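Local structure of yersinopine dehydrogenase (Yersinia pestis, 6C4M) at residues H116-L121 against G456-R461; V148-N153 against A463-Q468; H408-L413 against P425-L430. The protein catalyses the last step of yersinopine biosynthesis, the NADPH-dependent reductive condensation of pyruvate with an amino-acid-derived intermediate, yielding a metallophore used in metal acquisition. One frame throughout, in Å; residues are numbered along the deposited sequence.

How the contacts relate
Following the chain from the N terminus, residues 116-121 come first, just after strand 107-110 of the nucleotide-binding part, and contact 1 closes a loop of over 300 residues by meeting 456-461. Residues 148-153 come next and close a second long loop on 463-468, so contacts 1 and 2 cross, both using helix 459-471 or the turn leading into it. Contact 3 is a short closure between consecutive helices, 408-413 with 425-430, nested inside both long loops. The C-terminal helix and its leading turn thus join helices 117-121 and 144-154 to helix 401-419: Tyr118 packs on Ile465, Cys459 on Thr412, and a salt bridge links Asp457 to Arg411.

Contact 1 of 3, residues H116-L121 against G456-R461; sequences HYYAVL and GDDCDR. With NAP (NADP nicotinamide-adenine-dinucleotide phosphate), chain B.
A single water is held between Tyr118 and Arg461. It accepts from Arg461 NE at 3.0 Å and is also hydrogen-bonded to Tyr118 OH at 3.1 Å. It sits in the plane of both the phenol and the guanidinium, at the edge of each, although the two planes are turned 68° apart. The aliphatic part of the arginine also comes close, with CG 3.2 Å from Tyr118 OH; a bend at chi2 (67°) then turns the chain so that NE can face the water. Tyr118 extends from helix 117-121, part of the Rossmann-type nucleotide-binding region, and its CD2 lies 3.9 Å from Asp458 CG, the carboxylate crossing the ring obliquely without a polar bond between them. Asp458 occupies the N-cap position of helix 459-471, although its carboxylate does not cap the helix. The residue before it shapes this helix start: Asp457 OD1 accepts from Cys459 N at 2.9 Å (163°), forming an Asx turn, while its other oxygen pairs with Arg411. Directly before helix 117-121, at its N-cap position, His116 turns one ring face to the adenine of NADP, with CE1 3.0 Å from N1A.

Contact 2 of 3, residues V148-N153 against A463-Q468; sequences VQNLLN and AAIIEQ
Asn150 and Ile465 are the central pair where two helices cross almost at a right angle, the helix-helix packing by which the C-terminal helix 459-471 lies against helix 144-154 of the Rossmann-type part of the enzyme. The axes approach to 8.9 Å, and the side chains fit closely. Asn150 holds CG trans to its own nitrogen (chi1 -175°), a conformation that sends the amide across to the other helix. Ile465 answers with its CG2 branch, which is likewise trans to the backbone N while CG1 lies anti to the carbonyl carbon, beside the backbone N; this methyl presses on the asparagine stem, 3.4 Å from Asn150 CB, and lies equally near OD1. The longer branch of Ile465 turns to another neighbour, its CD1 meeting Leu151 CD2 at 4.2 Å, and this apolar patch is extended by Tyr118, which touches both residues. Toward solvent the contact becomes polar. Gln468, extended beyond CG, brings its amide across that of Asn150, with the two planes 70° apart. Asn150 ND2 has a second weak acceptor in Gln469 OE1, one residue on. The bond to Gln468 is weak as well: ND2 to OE1 is 3.5 Å, with an angle of 144° at the hydrogen.

Contact 3 of 3, residues H408-L413 against P425-L430; sequences HKLRTL and PTAQRL
Leu410 reaches across to Ala427 and Leu430, and apolar packing carries the whole of this contact between the two segments. With CG trans to the backbone N (chi1 177°), the leucine stretches away from helix 401-419, and its two methyls divide the work. CD1 meets the methyl of Ala427, CD1 to CB 3.8 Å, whereas CD2 points to Leu430, where the approach to CD1 is a looser 4.5 Å. Ala427 and Leu430 lie three residues apart, and so present neighbouring positions on the same face of helix 425-445; the small alanine is consistent with the close approach of the backbones, the CA atoms of Leu410 and Ala427 being 7.2 Å apart. All three side chains are buried. Other helices extend the apolar cluster: Pro261 touches both Leu410 and Leu430, and helix 294-313 contributes Tyr307 against Leu410 and Leu303 against Ala427.

Polar interactions lie around this core. Asp306 OD2, from helix 294-313, accepts from the backbone N of Ala427 and more weakly from that of Thr426, satisfying amides in the first turn of helix 425-445, while Arg411 NH2 bonds Gln435 OE1 farther along that helix and Arg429 forms a salt bridge with Asp299.

Within each segment regular helical backbone bonds run from one turn to the next, as from Arg429 N to Pro425 O (2.9 Å). The two helices follow each other in sequence and run in roughly opposite directions, so the arrangement is that of an antiparallel helical hairpin. It lies in the helical part of the enzyme near His260, the inferred proton donor/acceptor, whose side chain is about 9 Å from that of Leu410.

Contact 1 of 3, residues H116-L121 against G456-R461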
loop_
_atom_site.group_PDB
_atom_site.type_symbol
_atom_site.label_atom_id
_atom_site.label_comp_id
_atom_site.label_asym_id
_atom_site.label_seq_id
_atom_site.Cartn_x
_atom_site.Cartn_y
_atom_site.Cartn_z
ATOM N N HIS A 116 -7.862 32.886 -7.756
ATOM C CA HIS A 116 -7.580 34.313 -7.669
ATOM C C HIS A 116 -7.665 35.013 -9.024
ATOM O O HIS A 116 -7.381 36.214 -9.103
ATOM C CB HIS A 116 -6.198 34.538 -7.046
ATOM C CG HIS A 116 -6.170 34.281 -5.573
ATOM N ND1 HIS A 116 -6.380 35.282 -4.646
ATOM C CD2 HIS A 116 -6.007 33.133 -4.862
ATOM C CE1 HIS A 116 -6.341 34.764 -3.428
ATOM N NE2 HIS A 116 -6.111 33.464 -3.532
ATOM N N TYR A 117 -8.094 34.313 -10.074
ATOM C CA TYR A 117 -8.290 34.972 -11.369
ATOM C C TYR A 117 -9.292 36.103 -11.237
ATOM O O TYR A 117 -9.079 37.190 -11.763
ATOM C CB TYR A 117 -8.808 33.993 -12.401
ATOM C CG TYR A 117 -7.820 32.937 -12.877
ATOM C CD1 TYR A 117 -6.467 33.002 -12.549
ATOM C CD2 TYR A 117 -8.248 31.888 -13.667
ATOM C CE1 TYR A 117 -5.581 32.053 -12.993
ATOM C CE2 TYR A 117 -7.374 30.945 -14.109
ATOM C CZ TYR A 117 -6.027 31.036 -13.786
ATOM O OH TYR A 117 -5.124 30.085 -14.238
ATOM N N TYR A 118 -10.411 35.849 -10.556
ATOM C CA TYR A 118 -11.473 36.845 -10.496
ATOM C C TYR A 118 -10.970 38.116 -9.839
ATOM O O TYR A 118 -11.115 39.219 -10.393
ATOM C CB TYR A 118 -12.675 36.304 -9.736
ATOM C CG TYR A 118 -13.783 37.305 -9.486
ATOM C CD1 TYR A 118 -14.612 37.720 -10.528
ATOM C CD2 TYR A 118 -14.005 37.847 -8.214
ATOM C CE1 TYR A 118 -15.635 38.641 -10.312
ATOM C CE2 TYR A 118 -15.034 38.770 -7.993
ATOM C CZ TYR A 118 -15.836 39.160 -9.051
ATOM O OH TYR A 118 -16.865 40.057 -8.866
ATOM N N ALA A 119 -10.349 37.963 -8.663
ATOM C CA ALA A 119 -9.886 39.112 -7.893
ATOM C C ALA A 119 -8.857 39.905 -8.693
ATOM O O ALA A 119 -8.847 41.139 -8.659
ATOM C CB ALA A 119 -9.314 38.630 -6.545
ATOM N N VAL A 120 -8.024 39.206 -9.466
ATOM C CA VAL A 120 -7.016 39.862 -10.297
ATOM C C VAL A 120 -7.676 40.573 -11.468
ATOM O O VAL A 120 -7.489 41.777 -11.673
ATOM C CB VAL A 120 -5.967 38.839 -10.779
ATOM C CG1 VAL A 120 -5.052 39.454 -11.879
ATOM C CG2 VAL A 120 -5.120 38.347 -9.617
ATOM N N LEU A 121 -8.492 39.852 -12.232
ATOM C CA LEU A 121 -9.057 40.433 -13.439
ATOM C C LEU A 121 -9.914 41.662 -13.140
ATOM O O LEU A 121 -9.937 42.603 -13.949
ATOM C CB LEU A 121 -9.854 39.374 -14.204
ATOM C CG LEU A 121 -8.949 38.296 -14.829
ATOM C CD1 LEU A 121 -9.810 37.150 -15.324
ATOM C CD2 LEU A 121 -8.072 38.797 -15.948
ATOM N N GLY A 456 -14.582 34.342 4.533
ATOM C CA GLY A 456 -15.439 34.584 3.390
ATOM C C GLY A 456 -14.642 34.370 2.132
ATOM O O GLY A 456 -13.417 34.209 2.165
ATOM N N ASP A 457 -15.360 34.407 1.011
ATOM C CA ASP A 457 -14.770 34.245 -0.304
ATOM C C ASP A 457 -15.753 34.817 -1.310
ATOM O O ASP A 457 -16.894 35.135 -0.970
ATOM C CB ASP A 457 -14.493 32.766 -0.590
ATOM C CG ASP A 457 -15.754 31.924 -0.546
ATOM O OD1 ASP A 457 -16.720 32.204 -1.285
ATOM O OD2 ASP A 457 -15.778 30.963 0.239
ATOM N N ASP A 458 -15.325 34.885 -2.563
ATOM C CA ASP A 458 -16.194 35.352 -3.642
ATOM C C ASP A 458 -16.510 34.230 -4.628
ATOM O O ASP A 458 -16.600 34.455 -5.838
ATOM C CB ASP A 458 -15.614 36.569 -4.384
ATOM C CG ASP A 458 -14.113 36.498 -4.608
ATOM O OD1 ASP A 458 -13.609 35.450 -5.065
ATOM O OD2 ASP A 458 -13.450 37.545 -4.367
ATOM N N CYS A 459 -16.710 33.012 -4.099
ATOM C CA CYS A 459 -17.124 31.887 -4.932
ATOM C C CYS A 459 -18.542 32.071 -5.448
ATOM O O CYS A 459 -18.856 31.644 -6.565
ATOM C CB CYS A 459 -17.032 30.562 -4.150
ATOM S SG CYS A 459 -15.368 30.211 -3.578
ATOM N N ASP A 460 -19.406 32.720 -4.669
ATOM C CA ASP A 460 -20.785 32.934 -5.110
ATOM C C ASP A 460 -20.835 33.789 -6.377
ATOM O O ASP A 460 -21.495 33.431 -7.359
ATOM C CB ASP A 460 -21.625 33.568 -3.975
ATOM C CG ASP A 460 -20.930 34.758 -3.286
ATOM O OD1 ASP A 460 -19.919 35.289 -3.801
ATOM O OD2 ASP A 460 -21.418 35.192 -2.208
ATOM N N ARG A 461 -20.116 34.901 -6.391
ATOM C CA ARG A 461 -20.156 35.756 -7.566
ATOM C C ARG A 461 -19.576 35.024 -8.775
ATOM O O ARG A 461 -20.080 35.145 -9.899
ATOM C CB ARG A 461 -19.409 37.065 -7.274
ATOM C CG ARG A 461 -19.381 38.060 -8.423
ATOM C CD ARG A 461 -20.766 38.650 -8.765
ATOM N NE ARG A 461 -20.702 39.355 -10.052
ATOM C CZ ARG A 461 -21.718 39.482 -10.902
ATOM N NH1 ARG A 461 -22.908 38.956 -10.610
ATOM N NH2 ARG A 461 -21.540 40.143 -12.051
HETATM P PA NAP B . 2.200 30.271 -6.460
HETATM O O1A NAP B . 1.039 29.545 -7.019
HETATM O O2A NAP B . 2.553 29.791 -5.027
HETATM O O5B NAP B . 1.831 31.873 -6.461
HETATM C C5B NAP B . 1.883 32.499 -7.763
HETATM C C4B NAP B . 1.569 33.995 -7.569
HETATM O O4B NAP B . 0.153 34.070 -6.926
HETATM C C3B NAP B . 2.384 34.557 -6.751
HETATM O O3B NAP B . 2.653 35.938 -7.151
HETATM C C2B NAP B . 1.599 34.594 -5.306
HETATM O O2B NAP B . 2.095 35.712 -4.490
HETATM C C1B NAP B . 0.360 34.783 -5.585
HETATM N N9A NAP B . -0.419 33.988 -4.634
HETATM C C8A NAP B . -0.362 32.730 -4.169
HETATM N N7A NAP B . -1.364 32.636 -3.282
HETATM C C5A NAP B . -2.011 33.842 -3.225
HETATM C C6A NAP B . -3.098 34.191 -2.463
HETATM N N6A NAP B . -3.933 33.511 -1.472
HETATM N N1A NAP B . -3.592 35.439 -2.553
HETATM C C2A NAP B . -3.021 36.350 -3.412
HETATM N N3A NAP B . -1.942 35.997 -4.167
HETATM C C4A NAP B . -1.438 34.715 -4.067
HETATM O O3 NAP B . 3.495 29.989 -7.453
HETATM P PN NAP B . 3.664 28.976 -8.703
HETATM O O1N NAP B . 4.544 29.690 -9.632
HETATM O O2N NAP B . 4.308 27.699 -8.110
HETATM O O5D NAP B . 2.247 28.495 -9.440
HETATM C C5D NAP B . 1.761 29.165 -10.634
HETATM C C4D NAP B . 0.461 28.442 -11.040
HETATM O O4D NAP B . 0.783 26.922 -11.406
HETATM C C3D NAP B . -0.445 28.378 -10.086
HETATM O O3D NAP B . -1.778 28.299 -10.792
HETATM C C2D NAP B . -0.257 27.031 -9.378
HETATM O O2D NAP B . -1.461 26.599 -8.950
HETATM C C1D NAP B . 0.192 26.135 -10.549
HETATM N N1N NAP B . 1.135 25.050 -10.181
HETATM C C2N NAP B . 2.472 25.240 -10.151
HETATM C C3N NAP B . 3.313 24.151 -9.824
HETATM C C7N NAP B . 4.846 24.324 -9.771
HETATM O O7N NAP B . 5.568 23.430 -9.969
HETATM N N7N NAP B . 5.350 25.637 -9.466
HETATM C C4N NAP B . 2.784 22.925 -9.533
HETATM C C5N NAP B . 1.454 22.747 -9.561
HETATM C C6N NAP B . 0.614 23.815 -9.896
HETATM P P2B NAP B . 3.479 35.506 -3.527
HETATM O O1X NAP B . 3.035 34.813 -2.257
HETATM O O2X NAP B . 4.480 34.657 -4.236
HETATM O O3X NAP B . 4.026 36.869 -3.173
HETATM O O HOH W 1 -18.532 40.941 -11.383
#

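Contact 2 of 3, residues V148-N153 against A463-Q468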
loop_
_atom_site.group_PDB
_atom_site.type_symbol
_atom_site.label_atom_id
_atom_site.label_comp_id
_atom_site.label_asym_id
_atom_site.label_seq_id
_atom_site.Cartn_x
_atom_site.Cartn_y
_atom_site.Cartn_z
ATOM N N VAL A 148 -13.616 34.141 -17.183
ATOM C CA VAL A 148 -12.787 35.170 -17.811
ATOM C C VAL A 148 -13.458 35.738 -19.059
ATOM O O VAL A 148 -13.397 36.952 -19.305
ATOM C CB VAL A 148 -11.398 34.594 -18.115
ATOM C CG1 VAL A 148 -10.555 35.545 -18.963
ATOM C CG2 VAL A 148 -10.745 34.270 -16.791
ATOM N N GLN A 149 -14.080 34.888 -19.885
ATOM C CA GLN A 149 -14.790 35.407 -21.056
ATOM C C GLN A 149 -15.807 36.451 -20.645
ATOM O O GLN A 149 -15.966 37.503 -21.293
ATOM C CB GLN A 149 -15.542 34.304 -21.793
ATOM C CG GLN A 149 -14.756 33.407 -22.683
ATOM C CD GLN A 149 -15.696 32.456 -23.385
ATOM O OE1 GLN A 149 -15.732 31.288 -23.060
ATOM N NE2 GLN A 149 -16.516 32.975 -24.295
ATOM N N ASN A 150 -16.581 36.114 -19.615
ATOM C CA ASN A 150 -17.661 36.990 -19.184
ATOM C C ASN A 150 -17.122 38.354 -18.782
ATOM O O ASN A 150 -17.663 39.393 -19.177
ATOM C CB ASN A 150 -18.411 36.338 -18.019
ATOM C CG ASN A 150 -19.614 37.124 -17.608
ATOM O OD1 ASN A 150 -19.506 38.081 -16.849
ATOM N ND2 ASN A 150 -20.769 36.748 -18.132
ATOM N N LEU A 151 -16.050 38.376 -17.984
ATOM C CA LEU A 151 -15.481 39.656 -17.563
ATOM C C LEU A 151 -14.960 40.445 -18.752
ATOM O O LEU A 151 -15.154 41.664 -18.847
ATOM C CB LEU A 151 -14.352 39.430 -16.561
ATOM C CG LEU A 151 -14.704 38.767 -15.213
ATOM C CD1 LEU A 151 -13.441 38.648 -14.357
ATOM C CD2 LEU A 151 -15.756 39.545 -14.462
ATOM N N LEU A 152 -14.228 39.787 -19.639
ATOM C CA LEU A 152 -13.699 40.492 -20.802
ATOM C C LEU A 152 -14.822 41.048 -21.665
ATOM O O LEU A 152 -14.740 42.185 -22.159
ATOM C CB LEU A 152 -12.812 39.543 -21.616
ATOM C CG LEU A 152 -11.492 39.167 -20.934
ATOM C CD1 LEU A 152 -10.763 38.010 -21.702
ATOM C CD2 LEU A 152 -10.588 40.396 -20.857
ATOM N N ASN A 153 -15.872 40.254 -21.876
ATOM C CA ASN A 153 -16.987 40.715 -22.686
ATOM C C ASN A 153 -17.598 41.966 -22.081
ATOM O O ASN A 153 -17.974 42.888 -22.811
ATOM C CB ASN A 153 -18.041 39.618 -22.851
ATOM C CG ASN A 153 -19.293 40.108 -23.584
ATOM O OD1 ASN A 153 -20.297 40.460 -22.954
ATOM N ND2 ASN A 153 -19.230 40.157 -24.923
ATOM N N ALA A 463 -19.515 31.693 -9.437
ATOM C CA ALA A 463 -20.465 30.703 -9.947
ATOM C C ALA A 463 -21.553 31.387 -10.761
ATOM O O ALA A 463 -21.960 30.887 -11.818
ATOM C CB ALA A 463 -21.086 29.889 -8.805
ATOM N N ALA A 464 -22.019 32.541 -10.290
ATOM C CA ALA A 464 -23.023 33.293 -11.036
ATOM C C ALA A 464 -22.479 33.749 -12.385
ATOM O O ALA A 464 -23.160 33.646 -13.415
ATOM C CB ALA A 464 -23.498 34.489 -10.208
ATOM N N ILE A 465 -21.254 34.261 -12.405
ATOM C CA ILE A 465 -20.684 34.732 -13.661
ATOM C C ILE A 465 -20.533 33.566 -14.630
ATOM O O ILE A 465 -20.922 33.648 -15.797
ATOM C CB ILE A 465 -19.345 35.445 -13.397
ATOM C CG1 ILE A 465 -19.597 36.762 -12.668
ATOM C CG2 ILE A 465 -18.602 35.686 -14.672
ATOM C CD1 ILE A 465 -18.342 37.321 -12.029
ATOM N N ILE A 466 -19.990 32.455 -14.151
ATOM C CA ILE A 466 -19.804 31.293 -15.017
ATOM C C ILE A 466 -21.154 30.830 -15.570
ATOM O O ILE A 466 -21.290 30.542 -16.765
ATOM C CB ILE A 466 -19.067 30.177 -14.247
ATOM C CG1 ILE A 466 -17.632 30.594 -13.960
ATOM C CG2 ILE A 466 -19.014 28.889 -15.006
ATOM C CD1 ILE A 466 -16.982 29.786 -12.804
ATOM N N GLU A 467 -22.175 30.763 -14.705
ATOM C CA GLU A 467 -23.499 30.332 -15.156
ATOM C C GLU A 467 -24.035 31.269 -16.236
ATOM O O GLU A 467 -24.611 30.813 -17.231
ATOM C CB GLU A 467 -24.489 30.294 -13.983
ATOM C CG GLU A 467 -25.917 29.946 -14.451
ATOM C CD GLU A 467 -26.957 30.060 -13.357
ATOM O OE1 GLU A 467 -26.617 30.531 -12.251
ATOM O OE2 GLU A 467 -28.124 29.690 -13.618
ATOM N N GLN A 468 -23.877 32.580 -16.028
ATOM C CA GLN A 468 -24.351 33.576 -16.991
ATOM C C GLN A 468 -23.666 33.383 -18.334
ATOM O O GLN A 468 -24.320 33.353 -19.381
ATOM C CB GLN A 468 -24.106 34.993 -16.445
ATOM C CG GLN A 468 -24.749 36.117 -17.258
ATOM C CD GLN A 468 -24.088 37.497 -17.023
ATOM O OE1 GLN A 468 -23.359 37.699 -16.048
ATOM N NE2 GLN A 468 -24.337 38.432 -17.927
#

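Contact 3 of 3, residues H408-L413 against P425-L430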
loop_
_atom_site.group_PDB
_atom_site.type_symbol
_atom_site.label_atom_id
_atom_site.label_comp_id
_atom_site.label_asym_id
_atom_site.label_seq_id
_atom_site.Cartn_x
_atom_site.Cartn_y
_atom_site.Cartn_z
ATOM N N HIS A 408 -11.914 26.709 -2.440
ATOM C CA HIS A 408 -12.484 27.729 -3.319
ATOM C C HIS A 408 -12.896 27.132 -4.666
ATOM O O HIS A 408 -14.023 27.329 -5.133
ATOM C CB HIS A 408 -11.470 28.850 -3.529
ATOM C CG HIS A 408 -11.218 29.686 -2.320
ATOM N ND1 HIS A 408 -10.068 30.426 -2.174
ATOM C CD2 HIS A 408 -11.957 29.911 -1.206
ATOM C CE1 HIS A 408 -10.102 31.075 -1.027
ATOM N NE2 HIS A 408 -11.232 30.766 -0.408
ATOM N N LYS A 409 -12.013 26.350 -5.283
ATOM C CA LYS A 409 -12.340 25.832 -6.610
ATOM C C LYS A 409 -13.558 24.925 -6.570
ATOM O O LYS A 409 -14.419 24.981 -7.460
ATOM C CB LYS A 409 -11.151 25.090 -7.188
ATOM C CG LYS A 409 -9.984 25.995 -7.620
ATOM C CD LYS A 409 -8.774 25.107 -7.933
ATOM C CE LYS A 409 -7.494 25.889 -8.079
ATOM N NZ LYS A 409 -6.344 24.991 -8.396
ATOM N N LEU A 410 -13.657 24.086 -5.531
ATOM C CA LEU A 410 -14.758 23.148 -5.465
ATOM C C LEU A 410 -16.037 23.842 -5.035
ATOM O O LEU A 410 -17.116 23.517 -5.547
ATOM C CB LEU A 410 -14.390 21.987 -4.517
ATOM C CG LEU A 410 -15.460 20.935 -4.277
ATOM C CD1 LEU A 410 -15.824 20.310 -5.604
ATOM C CD2 LEU A 410 -14.916 19.888 -3.311
ATOM N N ARG A 411 -15.955 24.812 -4.117
ATOM C CA ARG A 411 -17.166 25.534 -3.738
ATOM C C ARG A 411 -17.776 26.256 -4.928
ATOM O O ARG A 411 -19.001 26.244 -5.114
ATOM C CB ARG A 411 -16.882 26.535 -2.624
ATOM C CG ARG A 411 -18.122 27.385 -2.239
ATOM C CD ARG A 411 -17.886 28.203 -0.981
ATOM N NE ARG A 411 -17.404 27.338 0.101
ATOM C CZ ARG A 411 -17.264 27.713 1.358
ATOM N NH1 ARG A 411 -17.607 28.951 1.706
ATOM N NH2 ARG A 411 -16.807 26.840 2.269
ATOM N N THR A 412 -16.944 26.911 -5.743
ATOM C CA THR A 412 -17.477 27.582 -6.926
ATOM C C THR A 412 -18.265 26.597 -7.783
ATOM O O THR A 412 -19.395 26.885 -8.193
ATOM C CB THR A 412 -16.344 28.239 -7.734
ATOM O OG1 THR A 412 -15.761 29.319 -6.974
ATOM C CG2 THR A 412 -16.888 28.814 -9.058
ATOM N N LEU A 413 -17.700 25.403 -8.025
ATOM C CA LEU A 413 -18.385 24.412 -8.854
ATOM C C LEU A 413 -19.624 23.842 -8.180
ATOM O O LEU A 413 -20.626 23.571 -8.857
ATOM C CB LEU A 413 -17.415 23.305 -9.227
ATOM C CG LEU A 413 -16.252 23.759 -10.094
ATOM C CD1 LEU A 413 -15.126 22.735 -10.196
ATOM C CD2 LEU A 413 -16.781 24.038 -11.453
ATOM N N PRO A 425 -23.108 14.864 -4.332
ATOM C CA PRO A 425 -23.108 14.494 -2.904
ATOM C C PRO A 425 -21.727 14.344 -2.318
ATOM O O PRO A 425 -21.541 14.619 -1.131
ATOM C CB PRO A 425 -23.870 13.162 -2.877
ATOM C CG PRO A 425 -24.633 13.119 -4.119
ATOM C CD PRO A 425 -23.858 13.897 -5.144
ATOM N N THR A 426 -20.744 13.869 -3.076
ATOM C CA THR A 426 -19.414 13.748 -2.488
ATOM C C THR A 426 -18.800 15.122 -2.285
ATOM O O THR A 426 -18.252 15.413 -1.213
ATOM C CB THR A 426 -18.530 12.852 -3.350
ATOM O OG1 THR A 426 -19.176 11.589 -3.471
ATOM C CG2 THR A 426 -17.194 12.641 -2.716
ATOM N N ALA A 427 -18.904 15.997 -3.296
ATOM C CA ALA A 427 -18.461 17.380 -3.125
ATOM C C ALA A 427 -19.144 18.048 -1.931
ATOM O O ALA A 427 -18.506 18.770 -1.159
ATOM C CB ALA A 427 -18.742 18.188 -4.390
ATOM N N GLN A 428 -20.436 17.810 -1.760
ATOM C CA GLN A 428 -21.161 18.431 -0.661
ATOM C C GLN A 428 -20.671 17.895 0.685
ATOM O O GLN A 428 -20.434 18.669 1.623
ATOM C CB GLN A 428 -22.649 18.178 -0.872
ATOM C CG GLN A 428 -23.598 18.739 0.135
ATOM C CD GLN A 428 -25.031 18.472 -0.293
ATOM O OE1 GLN A 428 -25.359 18.546 -1.484
ATOM N NE2 GLN A 428 -25.884 18.131 0.665
ATOM N N ARG A 429 -20.449 16.580 0.774
ATOM C CA ARG A 429 -19.965 15.990 2.013
ATOM C C ARG A 429 -18.584 16.520 2.356
ATOM O O ARG A 429 -18.328 16.905 3.510
ATOM C CB ARG A 429 -19.983 14.453 1.898
ATOM C CG ARG A 429 -19.025 13.705 2.841
ATOM C CD ARG A 429 -19.272 12.133 2.911
ATOM N NE ARG A 429 -18.730 11.404 1.757
ATOM C CZ ARG A 429 -19.419 11.058 0.662
ATOM N NH1 ARG A 429 -20.715 11.348 0.539
ATOM N NH2 ARG A 429 -18.809 10.403 -0.326
ATOM N N LEU A 430 -17.713 16.615 1.346
ATOM C CA LEU A 430 -16.356 17.119 1.547
ATOM C C LEU A 430 -16.358 18.563 2.034
ATOM O O LEU A 430 -15.563 18.934 2.905
ATOM C CB LEU A 430 -15.565 17.019 0.250
ATOM C CG LEU A 430 -15.206 15.663 -0.322
ATOM C CD1 LEU A 430 -14.565 15.735 -1.708
ATOM C CD2 LEU A 430 -14.263 14.968 0.651
#